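PDB 6D2K: FERM, ARHGEF and pleckstrin domain-containing protein 2 from Mus musculus, which activates the small GTPase RAC1 as a guanine nucleotide exchange factor, acting in semaphorin responses, actin remodelling and integrin signalling, and is represented here by its FERM domain. Local coordinates for residues E5-S17 against I69-L83. Numbering follows the deposited sequence.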
ATOM      1  N   GLU A   5      23.420   5.617 -23.440  1.00 29.55           N
ATOM      2  CA  GLU A   5      22.505   4.686 -24.082  1.00 34.28           C
ATOM      3  C   GLU A   5      21.150   5.360 -24.305  1.00 34.00           C
ATOM      4  O   GLU A   5      20.782   6.292 -23.583  1.00 30.54           O
ATOM      5  CB  GLU A   5      22.325   3.437 -23.220  1.00 32.61           C
ATOM      6  CG  GLU A   5      23.638   2.805 -22.758  1.00 37.09           C
ATOM      7  CD  GLU A   5      24.362   2.061 -23.866  1.00 39.93           C
ATOM      8  OE1 GLU A   5      25.541   1.704 -23.659  1.00 39.19           O
ATOM      9  OE2 GLU A   5      23.756   1.832 -24.939  1.00 36.15           O
ATOM     10  N   LYS A   6      20.413   4.892 -25.309  1.00 30.50           N
ATOM     11  CA  LYS A   6      19.064   5.385 -25.550  1.00 30.17           C
ATOM     12  C   LYS A   6      18.244   5.171 -24.282  1.00 30.86           C
ATOM     13  O   LYS A   6      18.345   4.124 -23.638  1.00 30.12           O
ATOM     14  CB  LYS A   6      18.425   4.644 -26.723  1.00 35.29           C
ATOM     15  CG  LYS A   6      17.146   5.287 -27.254  1.00 40.26           C
ATOM     16  CD  LYS A   6      16.481   4.395 -28.294  1.00 43.13           C
ATOM     17  CE  LYS A   6      16.371   2.960 -27.779  1.00 45.76           C
ATOM     18  NZ  LYS A   6      15.503   2.105 -28.640  1.00 46.00           N
ATOM     19  N   HIS A   7      17.451   6.169 -23.910  1.00 31.26           N
ATOM     20  CA  HIS A   7      16.668   6.089 -22.680  1.00 25.16           C
ATOM     21  C   HIS A   7      15.280   5.533 -22.966  1.00 29.98           C
ATOM     22  O   HIS A   7      14.737   5.741 -24.050  1.00 32.08           O
ATOM     23  CB  HIS A   7      16.534   7.472 -22.034  1.00 28.22           C
ATOM     24  CG  HIS A   7      17.783   7.972 -21.370  1.00 29.23           C
ATOM     25  ND1 HIS A   7      19.034   7.845 -21.936  1.00 30.34           N
ATOM     26  CD2 HIS A   7      17.964   8.627 -20.199  1.00 26.96           C
ATOM     27  CE1 HIS A   7      19.933   8.389 -21.134  1.00 29.42           C
ATOM     28  NE2 HIS A   7      19.310   8.879 -20.076  1.00 28.54           N
ATOM     29  N   MET A   8      14.705   4.834 -21.988  1.00 26.77           N
ATOM     30  CA  MET A   8      13.300   4.443 -22.062  1.00 25.64           C
ATOM     31  C   MET A   8      12.436   5.491 -21.359  1.00 25.69           C
ATOM     32  O   MET A   8      12.870   6.114 -20.389  1.00 25.98           O
ATOM     33  CB  MET A   8      13.077   3.052 -21.455  1.00 27.65           C
ATOM     34  CG  MET A   8      13.528   2.899 -20.010  1.00 26.05           C
ATOM     35  SD  MET A   8      13.376   1.197 -19.392  1.00 32.36           S
ATOM     36  CE  MET A   8      11.605   0.924 -19.528  1.00 27.23           C
ATOM     37  N   ARG A   9      11.222   5.685 -21.868  1.00 21.18           N
ATOM     38  CA  ARG A   9      10.277   6.645 -21.308  1.00 25.65           C
ATOM     39  C   ARG A   9       9.401   5.899 -20.326  1.00 23.79           C
ATOM     40  O   ARG A   9       8.746   4.928 -20.687  1.00 26.86           O
ATOM     41  CB  ARG A   9       9.400   7.237 -22.413  1.00 31.43           C
ATOM     42  CG  ARG A   9       8.349   8.233 -21.924  1.00 34.18           C
ATOM     43  CD  ARG A   9       9.013   9.448 -21.307  1.00 35.54           C
ATOM     44  NE  ARG A   9       8.668  10.696 -21.987  1.00 40.58           N
ATOM     45  CZ  ARG A   9       9.308  11.182 -23.046  1.00 41.60           C
ATOM     46  NH1 ARG A   9      10.329  10.523 -23.575  1.00 43.81           N
ATOM     47  NH2 ARG A   9       8.919  12.334 -23.583  1.00 47.45           N
ATOM     48  N   ILE A  10       9.408   6.329 -19.072  1.00 21.18           N
ATOM     49  CA  ILE A  10       8.617   5.655 -18.068  1.00 17.21           C
ATOM     50  C   ILE A  10       7.552   6.609 -17.537  1.00 17.06           C
ATOM     51  O   ILE A  10       7.867   7.721 -17.149  1.00 18.81           O
ATOM     52  CB  ILE A  10       9.515   5.156 -16.922  1.00 20.51           C
ATOM     53  CG1 ILE A  10      10.550   4.174 -17.485  1.00 21.54           C
ATOM     54  CG2 ILE A  10       8.685   4.490 -15.838  1.00 18.66           C
ATOM     55  CD1 ILE A  10      11.502   3.615 -16.466  1.00 24.75           C
ATOM     56  N   ARG A  11       6.289   6.184 -17.558  1.00 16.93           N
ATOM     57  CA  ARG A  11       5.215   6.991 -16.992  0.50 17.96           C
ATOM     58  C   ARG A  11       5.048   6.648 -15.518  1.00 17.08           C
ATOM     59  O   ARG A  11       4.889   5.477 -15.165  1.00 16.71           O
ATOM     60  CB  ARG A  11       3.909   6.741 -17.744  1.00 21.53           C
ATOM     61  CG  ARG A  11       3.957   7.153 -19.216  1.00 30.99           C
ATOM     62  CD  ARG A  11       2.659   6.834 -19.955  1.00 27.34           C
ATOM     63  NE  ARG A  11       1.511   7.573 -19.432  1.00 34.88           N
ATOM     64  CZ  ARG A  11       1.294   8.870 -19.643  1.00 39.52           C
ATOM     65  NH1 ARG A  11       2.156   9.584 -20.358  1.00 39.06           N
ATOM     66  NH2 ARG A  11       0.217   9.456 -19.134  1.00 40.55           N
ATOM     67  N   VAL A  12       5.099   7.661 -14.659  1.00 15.43           N
ATOM     68  CA  VAL A  12       4.908   7.416 -13.231  1.00 15.74           C
ATOM     69  C   VAL A  12       3.621   8.065 -12.770  1.00 14.94           C
ATOM     70  O   VAL A  12       3.495   9.285 -12.805  1.00 19.20           O
ATOM     71  CB  VAL A  12       6.102   7.892 -12.384  1.00 15.73           C
ATOM     72  CG1 VAL A  12       5.790   7.727 -10.886  1.00 16.95           C
ATOM     73  CG2 VAL A  12       7.342   7.088 -12.749  1.00 17.43           C
ATOM     74  N   LYS A  13       2.655   7.240 -12.382  1.00 16.14           N
ATOM     75  CA  LYS A  13       1.382   7.745 -11.886  1.00 17.17           C
ATOM     76  C   LYS A  13       1.551   8.079 -10.415  1.00 18.51           C
ATOM     77  O   LYS A  13       1.876   7.216  -9.617  1.00 16.86           O
ATOM     78  CB  LYS A  13       0.271   6.715 -12.088  1.00 19.17           C
ATOM     79  CG  LYS A  13      -1.118   7.227 -11.708  1.00 30.13           C
ATOM     80  CD  LYS A  13      -2.199   6.192 -12.016  1.00 37.21           C
ATOM     81  CE  LYS A  13      -3.597   6.798 -11.896  1.00 39.07           C
ATOM     82  NZ  LYS A  13      -3.823   7.882 -12.897  1.00 46.69           N
ATOM     83  N   LEU A  14       1.332   9.345 -10.066  1.00 14.44           N
ATOM     84  CA  LEU A  14       1.561   9.830  -8.709  1.00 17.92           C
ATOM     85  C   LEU A  14       0.308   9.621  -7.872  1.00 17.29           C
ATOM     86  O   LEU A  14      -0.710   9.188  -8.391  1.00 17.92           O
ATOM     87  CB  LEU A  14       1.973  11.303  -8.755  1.00 22.92           C
ATOM     88  CG  LEU A  14       3.266  11.536  -9.552  1.00 22.08           C
ATOM     89  CD1 LEU A  14       3.563  13.009  -9.732  1.00 26.84           C
ATOM     90  CD2 LEU A  14       4.443  10.828  -8.889  1.00 20.93           C
ATOM     91  N   LEU A  15       0.389   9.906  -6.572  1.00 16.57           N
ATOM     92  CA  LEU A  15      -0.713   9.596  -5.662  1.00 18.80           C
ATOM     93  C   LEU A  15      -1.929  10.521  -5.849  1.00 23.11           C
ATOM     94  O   LEU A  15      -3.050  10.165  -5.475  1.00 24.55           O
ATOM     95  CB  LEU A  15      -0.231   9.611  -4.209  1.00 15.86           C
ATOM     96  CG  LEU A  15       0.311   8.266  -3.714  1.00 14.05           C
ATOM     97  CD1 LEU A  15       1.105   8.433  -2.425  1.00 15.47           C
ATOM     98  CD2 LEU A  15      -0.840   7.269  -3.532  1.00 13.36           C
ATOM     99  N   ASP A  16      -1.707  11.688  -6.439  1.00 22.16           N
ATOM    100  CA  ASP A  16      -2.814  12.579  -6.800  1.00 28.72           C
ATOM    101  C   ASP A  16      -3.382  12.279  -8.201  1.00 28.86           C
ATOM    102  O   ASP A  16      -4.238  13.014  -8.711  1.00 33.64           O
ATOM    103  CB  ASP A  16      -2.389  14.047  -6.675  1.00 30.41           C
ATOM    104  CG  ASP A  16      -1.232  14.402  -7.594  1.00 33.50           C
ATOM    105  OD1 ASP A  16      -0.657  15.507  -7.457  1.00 31.15           O
ATOM    106  OD2 ASP A  16      -0.901  13.571  -8.456  1.00 23.54           O
ATOM    107  N   SER A  17      -2.891  11.205  -8.817  1.00 27.00           N
ATOM    108  CA  SER A  17      -3.379  10.720 -10.111  1.00 30.27           C
ATOM    109  C   SER A  17      -2.780  11.449 -11.318  1.00 29.26           C
ATOM    110  O   SER A  17      -3.032  11.075 -12.460  1.00 30.85           O
ATOM    111  CB  SER A  17      -4.909  10.728 -10.179  1.00 37.74           C
ATOM    112  OG  SER A  17      -5.435   9.446  -9.884  1.00 42.20           O
ATOM    113  N   ILE A  69      16.292  -1.698 -14.272  1.00 20.75           N
ATOM    114  CA  ILE A  69      14.881  -1.446 -14.535  1.00 19.78           C
ATOM    115  C   ILE A  69      14.312  -2.280 -15.682  1.00 23.03           C
ATOM    116  O   ILE A  69      13.228  -2.847 -15.574  1.00 22.73           O
ATOM    117  CB  ILE A  69      14.650   0.032 -14.849  1.00 22.50           C
ATOM    118  CG1 ILE A  69      14.937   0.871 -13.598  1.00 22.98           C
ATOM    119  CG2 ILE A  69      13.234   0.250 -15.346  1.00 21.97           C
ATOM    120  CD1 ILE A  69      15.250   2.313 -13.893  1.00 23.37           C
ATOM    121  N   ILE A  70      15.035  -2.336 -16.791  1.00 27.88           N
ATOM    122  CA  ILE A  70      14.524  -3.007 -17.976  1.00 28.91           C
ATOM    123  C   ILE A  70      14.258  -4.500 -17.710  1.00 27.51           C
ATOM    124  O   ILE A  70      13.325  -5.078 -18.268  1.00 28.84           O
ATOM    125  CB  ILE A  70      15.477  -2.804 -19.181  1.00 29.61           C
ATOM    126  CG1 ILE A  70      14.701  -2.748 -20.506  1.00 35.47           C
ATOM    127  CG2 ILE A  70      16.585  -3.847 -19.176  1.00 27.49           C
ATOM    128  CD1 ILE A  70      13.921  -3.988 -20.834  1.00 38.52           C
ATOM    129  N   ARG A  71      15.055  -5.110 -16.836  1.00 21.42           N
ATOM    130  CA  ARG A  71      14.877  -6.516 -16.486  1.00 31.28           C
ATOM    131  C   ARG A  71      13.646  -6.771 -15.616  1.00 26.88           C
ATOM    132  O   ARG A  71      13.170  -7.904 -15.510  1.00 27.31           O
ATOM    133  CB  ARG A  71      16.120  -7.050 -15.796  1.00 31.24           C
ATOM    134  N   GLN A  72      13.149  -5.715 -14.982  1.00 20.02           N
ATOM    135  CA  GLN A  72      11.949  -5.774 -14.157  1.00 17.90           C
ATOM    136  C   GLN A  72      10.679  -5.406 -14.925  1.00 22.66           C
ATOM    137  O   GLN A  72       9.663  -6.087 -14.830  1.00 25.35           O
ATOM    138  CB  GLN A  72      12.103  -4.810 -12.976  1.00 17.05           C
ATOM    139  CG  GLN A  72      13.338  -5.078 -12.131  1.00 17.98           C
ATOM    140  CD  GLN A  72      13.334  -4.255 -10.863  1.00 17.59           C
ATOM    141  OE1 GLN A  72      12.421  -4.374 -10.049  1.00 20.51           O
ATOM    142  NE2 GLN A  72      14.350  -3.416 -10.690  1.00 18.10           N
ATOM    143  N   VAL A  73      10.728  -4.327 -15.691  1.00 19.86           N
ATOM    144  CA  VAL A  73       9.503  -3.859 -16.343  1.00 27.27           C
ATOM    145  C   VAL A  73       9.250  -4.477 -17.739  1.00 32.63           C
ATOM    146  O   VAL A  73       8.120  -4.855 -18.054  1.00 34.59           O
ATOM    147  CB  VAL A  73       9.392  -2.314 -16.323  1.00 28.59           C
ATOM    148  CG1 VAL A  73       9.254  -1.821 -14.879  1.00 24.75           C
ATOM    149  CG2 VAL A  73      10.603  -1.684 -16.971  1.00 26.32           C
ATOM    150  N   ARG A  74      10.296  -4.586 -18.555  1.00 27.64           N
ATOM    151  CA  ARG A  74      10.248  -5.356 -19.809  1.00 32.98           C
ATOM    152  C   ARG A  74       9.606  -4.644 -20.998  1.00 31.82           C
ATOM    153  O   ARG A  74       9.688  -5.127 -22.132  1.00 31.12           O
ATOM    154  CB  ARG A  74       9.544  -6.706 -19.600  1.00 34.88           C
ATOM    155  CG  ARG A  74      10.074  -7.516 -18.434  1.00 31.89           C
ATOM    156  CD  ARG A  74      11.584  -7.386 -18.338  1.00 35.33           C
ATOM    157  NE  ARG A  74      12.335  -8.522 -18.880  1.00 44.23           N
ATOM    158  CZ  ARG A  74      11.995  -9.236 -19.951  1.00 46.22           C
ATOM    159  NH1 ARG A  74      12.772 -10.237 -20.343  1.00 50.08           N
ATOM    160  NH2 ARG A  74      10.894  -8.960 -20.640  1.00 44.26           N
ATOM    161  N   LYS A  75       8.953  -3.517 -20.743  1.00 26.51           N
ATOM    162  CA  LYS A  75       8.254  -2.801 -21.798  1.00 29.65           C
ATOM    163  C   LYS A  75       9.004  -1.526 -22.158  1.00 31.03           C
ATOM    164  O   LYS A  75       8.757  -0.472 -21.574  1.00 36.21           O
ATOM    165  CB  LYS A  75       6.838  -2.473 -21.336  1.00 30.22           C
ATOM    166  CG  LYS A  75       6.079  -3.689 -20.859  1.00 32.94           C
ATOM    167  CD  LYS A  75       4.757  -3.312 -20.231  1.00 34.54           C
ATOM    168  CE  LYS A  75       4.019  -4.547 -19.738  1.00 40.32           C
ATOM    169  NZ  LYS A  75       2.673  -4.216 -19.197  1.00 46.13           N
ATOM    170  N   PRO A  76       9.939  -1.619 -23.115  1.00 34.58           N
ATOM    171  CA  PRO A  76      10.792  -0.481 -23.474  1.00 34.77           C
ATOM    172  C   PRO A  76       9.995   0.726 -23.950  1.00 35.11           C
ATOM    173  O   PRO A  76      10.409   1.871 -23.729  1.00 36.70           O
ATOM    174  CB  PRO A  76      11.643  -1.030 -24.629  1.00 41.45           C
ATOM    175  CG  PRO A  76      10.934  -2.274 -25.091  1.00 36.12           C
ATOM    176  CD  PRO A  76      10.313  -2.834 -23.855  1.00 32.16           C
ATOM    177  N   LYS A  77       8.859   0.475 -24.589  1.00 35.84           N
ATOM    178  CA  LYS A  77       8.088   1.539 -25.220  1.00 38.86           C
ATOM    179  C   LYS A  77       7.163   2.272 -24.244  1.00 39.12           C
ATOM    180  O   LYS A  77       6.981   3.486 -24.351  1.00 42.59           O
ATOM    181  CB  LYS A  77       7.291   0.992 -26.414  1.00 37.73           C
ATOM    182  CG  LYS A  77       8.150   0.428 -27.553  1.00 34.88           C
ATOM    183  CD  LYS A  77       8.804   1.532 -28.376  1.00 33.08           C
ATOM    184  CE  LYS A  77       9.481   0.983 -29.631  1.00 30.61           C
ATOM    185  NZ  LYS A  77      10.671   0.135 -29.350  1.00 29.53           N
ATOM    186  N   ASN A  78       6.577   1.543 -23.296  1.00 37.84           N
ATOM    187  CA  ASN A  78       5.639   2.163 -22.363  1.00 37.45           C
ATOM    188  C   ASN A  78       5.551   1.483 -21.008  1.00 29.03           C
ATOM    189  O   ASN A  78       4.541   0.872 -20.646  1.00 29.25           O
ATOM    190  CB  ASN A  78       4.256   2.285 -22.987  1.00 42.78           C
ATOM    191  CG  ASN A  78       3.878   1.066 -23.773  1.00 42.04           C
ATOM    192  OD1 ASN A  78       3.741  -0.024 -23.217  1.00 43.40           O
ATOM    193  ND2 ASN A  78       3.724   1.233 -25.080  1.00 40.52           N
ATOM    194  N   ALA A  79       6.630   1.599 -20.260  1.00 28.89           N
ATOM    195  CA  ALA A  79       6.616   1.201 -18.875  1.00 21.95           C
ATOM    196  C   ALA A  79       5.743   2.184 -18.087  1.00 22.41           C
ATOM    197  O   ALA A  79       5.844   3.404 -18.264  1.00 21.35           O
ATOM    198  CB  ALA A  79       8.026   1.202 -18.339  1.00 24.31           C
ATOM    199  N   VAL A  80       4.872   1.649 -17.242  1.00 23.86           N
ATOM    200  CA  VAL A  80       4.071   2.475 -16.344  0.77 19.48           C
ATOM    201  C   VAL A  80       4.226   1.954 -14.925  1.00 18.67           C
ATOM    202  O   VAL A  80       4.130   0.755 -14.692  1.00 21.68           O
ATOM    203  CB  VAL A  80       2.580   2.433 -16.697  0.77 21.96           C
ATOM    204  CG1 VAL A  80       1.791   3.322 -15.741  0.77 22.67           C
ATOM    205  CG2 VAL A  80       2.362   2.879 -18.134  0.77 20.05           C
ATOM    206  N   LEU A  81       4.477   2.858 -13.989  1.00 15.45           N
ATOM    207  CA  LEU A  81       4.609   2.485 -12.586  1.00 14.94           C
ATOM    208  C   LEU A  81       3.812   3.498 -11.805  1.00 15.13           C
ATOM    209  O   LEU A  81       3.519   4.571 -12.321  1.00 17.20           O
ATOM    210  CB  LEU A  81       6.063   2.551 -12.144  1.00 14.41           C
ATOM    211  CG  LEU A  81       6.941   1.451 -12.738  1.00 16.95           C
ATOM    212  CD1 LEU A  81       7.623   1.962 -13.982  1.00 21.88           C
ATOM    213  CD2 LEU A  81       7.961   0.994 -11.725  1.00 20.02           C
ATOM    214  N   ARG A  82       3.458   3.173 -10.563  1.00 12.39           N
ATOM    215  CA  ARG A  82       2.774   4.157  -9.734  1.00 13.10           C
ATOM    216  C   ARG A  82       3.415   4.283  -8.364  1.00 13.48           C
ATOM    217  O   ARG A  82       3.951   3.328  -7.811  1.00 12.99           O
ATOM    218  CB  ARG A  82       1.277   3.863  -9.608  1.00 14.70           C
ATOM    219  CG  ARG A  82       0.909   2.731  -8.676  1.00 14.70           C
ATOM    220  CD  ARG A  82      -0.601   2.547  -8.697  1.00 16.43           C
ATOM    221  NE  ARG A  82      -1.064   1.556  -7.741  1.00 16.71           N
ATOM    222  CZ  ARG A  82      -2.349   1.290  -7.526  1.00 19.85           C
ATOM    223  NH1 ARG A  82      -2.703   0.377  -6.633  1.00 20.50           N
ATOM    224  NH2 ARG A  82      -3.279   1.956  -8.203  1.00 17.11           N
ATOM    225  N   LEU A  83       3.360   5.498  -7.828  1.00 12.94           N
ATOM    226  CA  LEU A  83       3.823   5.785  -6.479  1.00 11.65           C
ATOM    227  C   LEU A  83       2.884   5.151  -5.474  1.00 10.65           C
ATOM    228  O   LEU A  83       1.660   5.219  -5.647  1.00 12.13           O
ATOM    229  CB  LEU A  83       3.810   7.301  -6.261  1.00 13.51           C
ATOM    230  CG  LEU A  83       4.200   7.763  -4.864  1.00 13.95           C
ATOM    231  CD1 LEU A  83       5.621   7.385  -4.556  1.00 16.34           C
ATOM    232  CD2 LEU A  83       4.001   9.280  -4.799  1.00 14.43           C
TER
HETATM  233  O   HOH W   1      10.448   4.490 -24.497  1.00 33.07           O
HETATM  234  O   HOH W   2       8.923   2.509 -21.354  1.00 33.48           O
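Strands 8-13 and 79-83 run parallel, their axes 4.4 Å apart at closest and 26° from alignment, joined by an alternating ladder: Arg11 N to Ala79 O, Leu81 N to Arg11 O, Lys13 N to Leu81 O and Leu83 N to Lys13 O. All four bonds are fairly straight. Upstream the strands part and water takes over. One water accepts from Arg9 N and donates to Pro76 O; a second, accepting from Ala79 N at 2.7 Å, also lies close to Arg9 O. Ile10, Val12, Ala79 and Leu81 project from one face of the sheet. CG1 of Ile10 stands beside its backbone N (chi1 -60°), sending CD1 to CG2 of Ile69 (3.9 Å), while CG2 presses on Leu81 CD1 at 3.3 Å, tighter than normal van der Waals contact. Met8 has CG wedged between its own N and carbonyl carbon (chi1 57°), and a bend at chi3 delivers CE to Val73 CG2 and Ala79 CB, both 3.8 Å away; its sulfur meets Ile69 and Ile70. Met8 and Ile10 thus pack helix 69-73 against strand 8-13. On the other face, Lys13 CB and Arg82 CB sit 3.9 Å apart before their charged ends diverge; Arg82 reaches salt bridges with Glu52 and Glu114. Beyond the ladder Leu15 crosses Leu83 at about a right angle, Leu15 CD1 lying 3.8 Å from Leu83 CD2. Strands 8-13 and 79-85 form the parallel pair inside the mixed sheet of the ubiquitin-like FERM N-terminal lobe: strand 19-24 flanks 8-13, strand 49-54 flanks 79-85, helix 30-41 packs on Ile10, Ile69 and Leu83, and Leu15 touches helix 98-113 of the central lobe.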